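Local coordinates for variable region-containing chitin-binding protein 3 (Branchiostoma floridae, PDB 1XT5) that probably binds chitin as part of a longer protein of innate immunity, of which this chain is the first domain, an immunoglobulin V-type fold, at residues G44-P47 against D48-T51; F67-D71 against S72-S76. All blocks are in the same frame, centred on the assembly; numbering follows the deposited sequence.

How the interactions relate
Both are local contacts at the surface of a single immunoglobulin V-type domain, and both belong to its larger sheet. Interaction 1 comes first along the chain and joins strand 38-44 to strand 50-58, the C and C' strands in immunoglobulin nomenclature. Interaction 2 follows, where the loop after strand 50-58 leads into strand 72-76, the C'' strand at the edge of the sheet. Strand 50-58 therefore runs from one contact towards the other. Their centres lie 24 Å apart, on opposite sides of the centre of the chain, and their nearest atoms remain about 9 Å apart. They shape successive connections of the C' and C'' strands, the pair that sets V-type apart from C1-type domains.

Interaction 1: residues G44-P47 against D48-T51; sequences GASP and DRST
Gly44 opens the turn by bringing its CA within 3.4 Å of Arg49 O in a CA-H...O contact, at backbone angles that the absence of a CB makes accessible. At Ala45 a water spans the turn, accepting from Ala45 N at 2.9 Å and donating to Arg49 O at 3.1 Å. The methyl of Ala45 meets the end of the arginine obliquely, CB to Arg49 NH1 being 3.3 Å. Ser46 is the hub. Its OG accepts Arg49 N-H at 3.2 Å (N-H...O angle 143°), while Ser46 O takes a second, weak bond from the same N-H. The guanidinium folds back so that Ser46 OG lies over one of its faces, a course set by the bend in the arginine chain at chi3 (-94°). Ser46 OG to Arg49 NH1 is 3.0 Å, but the angle is too poor for a hydrogen bond. Pro47 closes the walk: Ser50 OG donates to Pro47 O at 2.7 Å, approaching from 48° above the carbonyl plane. The same serine rests its CB against Ser46 O (3.4 Å). Beyond the turn, Gly44 O accepts from Trp108 NE1, and Pro47 packs on Trp108 and Gln110 of strand 105-112. The turn is thus the C-C' connection of the V-type domain, joining the end of strand 38-44 to the start of strand 50-58, beside strand 105-112 in the same sheet.

Interaction 2: residues F67-D71 against S72-S76; sequences FVESD and SYKES
Lys74 and Glu69 form a salt bridge across the start of strand 72-76, with NZ of Lys74 donating to OE2 of Glu69 at 2.7 Å. The ammonium reaches the anti lone pair of OE2, the one directed away from the other carboxylate oxygen. Lys74 is extended beyond CG, whereas Glu69 bends at chi2 (72°), and the two side chains meet at about a right angle. The carboxylate has further partners: OE1 bonds Tyr58 OH and OE2 also accepts from Leu89 N, while the lysine NZ gives another hydrogen bond to Val86 O.

A second strong bond uses the backbone of the same glutamate. Ser72 OG donates to Glu69 O at 2.7 Å, with a C=O...O angle of 152° and the hydroxyl tilted 25° from the carbonyl plane. It lies one residue further along the chain than the type I beta turn from Val68 to Asp71, whose own bond is Asp71 N to Val68 O at 2.9 Å. A water adds another link, donating to Ser70 O at 2.7 Å and to Ser72 O at 3.1 Å. Further along the strand, Tyr73 OH bonds to Glu75 OE1 at 2.6 Å, the carboxylate oxygen lying at the edge of the ring.

Packing between the two segments is slight beside these bonds; outward, the Lys74 side chain touches Leu89 and Phe54, and Glu69 touches Asn88. Asp71, its CB directed away from strand 72-76, bonds Asn59 ND2 through OD1. Glu69 is thus gripped through both its carboxylate and its carbonyl. The several donors around that carboxylate would probably stabilise its negative charge, and the shared network ties the turn before the C'' edge strand to the segment around Val86 and Leu89.

Interaction 1: residues G44-P47 against D48-T51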
loop_
_atom_site.group_PDB
_atom_site.type_symbol
_atom_site.label_atom_id
_atom_site.label_comp_id
_atom_site.label_asym_id
_atom_site.label_seq_id
_atom_site.Cartn_x
_atom_site.Cartn_y
_atom_site.Cartn_z
ATOM N N GLY A 44 -3.810 6.049 -8.819
ATOM C CA GLY A 44 -3.901 6.355 -10.235
ATOM C C GLY A 44 -4.409 5.148 -11.011
ATOM O O GLY A 44 -4.771 4.117 -10.475
ATOM N N ALA A 45 -4.392 5.325 -12.330
ATOM C CA ALA A 45 -4.877 4.269 -13.217
ATOM C C ALA A 45 -4.076 2.964 -13.112
ATOM O O ALA A 45 -4.652 1.885 -13.257
ATOM C CB ALA A 45 -4.877 4.775 -14.658
ATOM N N SER A 46 -2.755 3.123 -12.921
ATOM C CA SER A 46 -1.890 1.957 -12.870
ATOM C C SER A 46 -0.729 2.267 -11.918
ATOM O O SER A 46 -0.540 3.445 -11.608
ATOM C CB SER A 46 -1.361 1.560 -14.247
ATOM O OG SER A 46 -0.506 2.589 -14.743
ATOM N N PRO A 47 0.022 1.283 -11.503
ATOM C CA PRO A 47 1.129 1.563 -10.571
ATOM C C PRO A 47 2.077 2.600 -11.107
ATOM O O PRO A 47 2.591 3.420 -10.329
ATOM C CB PRO A 47 1.829 0.215 -10.387
ATOM C CG PRO A 47 0.685 -0.762 -10.489
ATOM C CD PRO A 47 -0.131 -0.192 -11.636
ATOM N N ASP A 48 2.375 2.599 -12.401
ATOM C CA ASP A 48 3.341 3.531 -12.937
ATOM C C ASP A 48 2.654 4.861 -13.245
ATOM O O ASP A 48 3.271 5.944 -13.187
ATOM C CB ASP A 48 4.138 2.849 -14.058
ATOM C CG ASP A 48 5.150 1.794 -13.614
ATOM O OD1 ASP A 48 6.376 2.078 -13.616
ATOM O OD2 ASP A 48 4.785 0.611 -13.271
ATOM N N ARG A 49 1.361 4.910 -13.524
ATOM C CA ARG A 49 0.607 6.117 -13.887
ATOM C C ARG A 49 -0.143 6.570 -12.623
ATOM O O ARG A 49 -1.350 6.394 -12.499
ATOM C CB ARG A 49 -0.322 5.871 -15.047
ATOM C CG ARG A 49 0.389 5.477 -16.341
ATOM C CD ARG A 49 -0.594 5.520 -17.484
ATOM N NE ARG A 49 -1.269 4.361 -17.880
ATOM C CZ ARG A 49 -2.072 3.356 -17.874
ATOM N NH1 ARG A 49 -2.727 3.302 -16.705
ATOM N NH2 ARG A 49 -2.286 2.442 -18.803
ATOM N N SER A 50 0.647 7.094 -11.690
ATOM C CA SER A 50 0.127 7.281 -10.353
ATOM C C SER A 50 0.854 8.404 -9.659
ATOM O O SER A 50 1.864 8.926 -10.092
ATOM C CB SER A 50 0.270 5.977 -9.535
ATOM O OG SER A 50 1.654 5.732 -9.335
ATOM N N THR A 51 0.322 8.770 -8.497
ATOM C CA THR A 51 0.976 9.632 -7.542
ATOM C C THR A 51 1.171 8.860 -6.233
ATOM O O THR A 51 0.384 7.980 -5.855
ATOM C CB THR A 51 0.220 10.950 -7.339
ATOM O OG1 THR A 51 1.060 11.910 -6.698
ATOM C CG2 THR A 51 -1.015 10.758 -6.525
HETATM O O HOH W 1 -3.883 7.918 -13.457
#

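Interaction 2: residues F67-D71 against S72-S76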
loop_
_atom_site.group_PDB
_atom_site.type_symbol
_atom_site.label_atom_id
_atom_site.label_comp_id
_atom_site.label_asym_id
_atom_site.label_seq_id
_atom_site.Cartn_x
_atom_site.Cartn_y
_atom_site.Cartn_z
ATOM N N PHE A 67 11.292 -8.660 11.878
ATOM C CA PHE A 67 11.009 -7.296 11.476
ATOM C C PHE A 67 10.408 -6.630 12.722
ATOM O O PHE A 67 9.721 -7.278 13.541
ATOM C CB PHE A 67 10.024 -7.247 10.353
ATOM C CG PHE A 67 10.236 -7.982 9.046
ATOM C CD1 PHE A 67 11.495 -8.230 8.562
ATOM C CD2 PHE A 67 9.200 -8.472 8.229
ATOM C CE1 PHE A 67 11.769 -8.879 7.378
ATOM C CE2 PHE A 67 9.425 -9.123 7.048
ATOM C CZ PHE A 67 10.725 -9.379 6.613
ATOM N N VAL A 68 10.648 -5.371 12.892
ATOM C CA VAL A 68 10.223 -4.629 14.067
ATOM C C VAL A 68 9.502 -3.357 13.606
ATOM O O VAL A 68 10.123 -2.552 12.903
ATOM C CB VAL A 68 11.452 -4.346 14.988
ATOM C CG1 VAL A 68 11.083 -3.407 16.115
ATOM C CG2 VAL A 68 12.041 -5.653 15.496
ATOM N N GLU A 69 8.263 -3.208 13.938
ATOM C CA GLU A 69 7.479 -2.105 13.430
ATOM C C GLU A 69 8.042 -0.730 13.754
ATOM O O GLU A 69 8.006 0.183 12.920
ATOM C CB GLU A 69 6.035 -2.208 13.901
ATOM C CG GLU A 69 5.056 -1.593 12.917
ATOM C CD GLU A 69 4.865 -2.407 11.661
ATOM O OE1 GLU A 69 4.882 -3.638 11.728
ATOM O OE2 GLU A 69 4.687 -1.783 10.577
ATOM N N SER A 70 8.632 -0.618 14.949
ATOM C CA SER A 70 9.293 0.603 15.382
ATOM C C SER A 70 10.588 0.924 14.684
ATOM O O SER A 70 11.080 2.067 14.779
ATOM C CB SER A 70 9.512 0.566 16.927
ATOM O OG SER A 70 10.514 -0.447 17.250
ATOM N N ASP A 71 11.173 -0.025 13.970
ATOM C CA ASP A 71 12.424 0.142 13.253
ATOM C C ASP A 71 12.098 -0.019 11.765
ATOM O O ASP A 71 12.331 -1.040 11.160
ATOM C CB ASP A 71 13.445 -0.886 13.680
ATOM C CG ASP A 71 14.826 -0.557 13.114
ATOM O OD1 ASP A 71 15.005 0.504 12.512
ATOM O OD2 ASP A 71 15.692 -1.425 13.366
ATOM N N SER A 72 11.509 1.034 11.212
ATOM C CA SER A 72 11.002 1.000 9.865
ATOM C C SER A 72 11.028 2.411 9.298
ATOM O O SER A 72 10.947 3.389 10.044
ATOM C CB SER A 72 9.576 0.455 9.808
ATOM O OG SER A 72 8.681 1.257 10.529
ATOM N N TYR A 73 11.015 2.480 7.990
ATOM C CA TYR A 73 10.733 3.690 7.209
ATOM C C TYR A 73 9.253 3.692 6.873
ATOM O O TYR A 73 8.765 2.704 6.347
ATOM C CB TYR A 73 11.543 3.654 5.904
ATOM C CG TYR A 73 11.074 4.685 4.895
ATOM C CD1 TYR A 73 11.119 6.020 5.149
ATOM C CD2 TYR A 73 10.580 4.250 3.652
ATOM C CE1 TYR A 73 10.693 6.956 4.223
ATOM C CE2 TYR A 73 10.156 5.200 2.725
ATOM C CZ TYR A 73 10.199 6.533 2.984
ATOM O OH TYR A 73 9.771 7.439 2.031
ATOM N N LYS A 74 8.585 4.804 7.168
ATOM C CA LYS A 74 7.193 4.993 6.787
ATOM C C LYS A 74 7.013 6.441 6.404
ATOM O O LYS A 74 7.379 7.317 7.197
ATOM C CB LYS A 74 6.232 4.624 7.911
ATOM C CG LYS A 74 6.263 3.168 8.300
ATOM C CD LYS A 74 5.162 2.798 9.290
ATOM C CE LYS A 74 5.219 1.343 9.648
ATOM N NZ LYS A 74 4.138 0.875 10.526
ATOM N N GLU A 75 6.422 6.718 5.255
ATOM C CA GLU A 75 6.220 8.094 4.822
ATOM C C GLU A 75 4.952 8.205 4.010
ATOM O O GLU A 75 4.678 7.370 3.140
ATOM C CB GLU A 75 7.417 8.574 4.005
ATOM C CG GLU A 75 7.352 10.030 3.601
ATOM C CD GLU A 75 8.620 10.626 3.071
ATOM O OE1 GLU A 75 9.571 9.865 2.807
ATOM O OE2 GLU A 75 8.620 11.877 2.870
ATOM N N SER A 76 4.190 9.271 4.250
ATOM C CA SER A 76 3.065 9.661 3.403
ATOM C C SER A 76 3.431 10.915 2.626
ATOM O O SER A 76 4.292 11.700 3.030
ATOM C CB SER A 76 1.830 9.904 4.224
ATOM O OG SER A 76 2.004 10.843 5.281
HETATM O O HOH W 2 10.641 4.003 13.022
#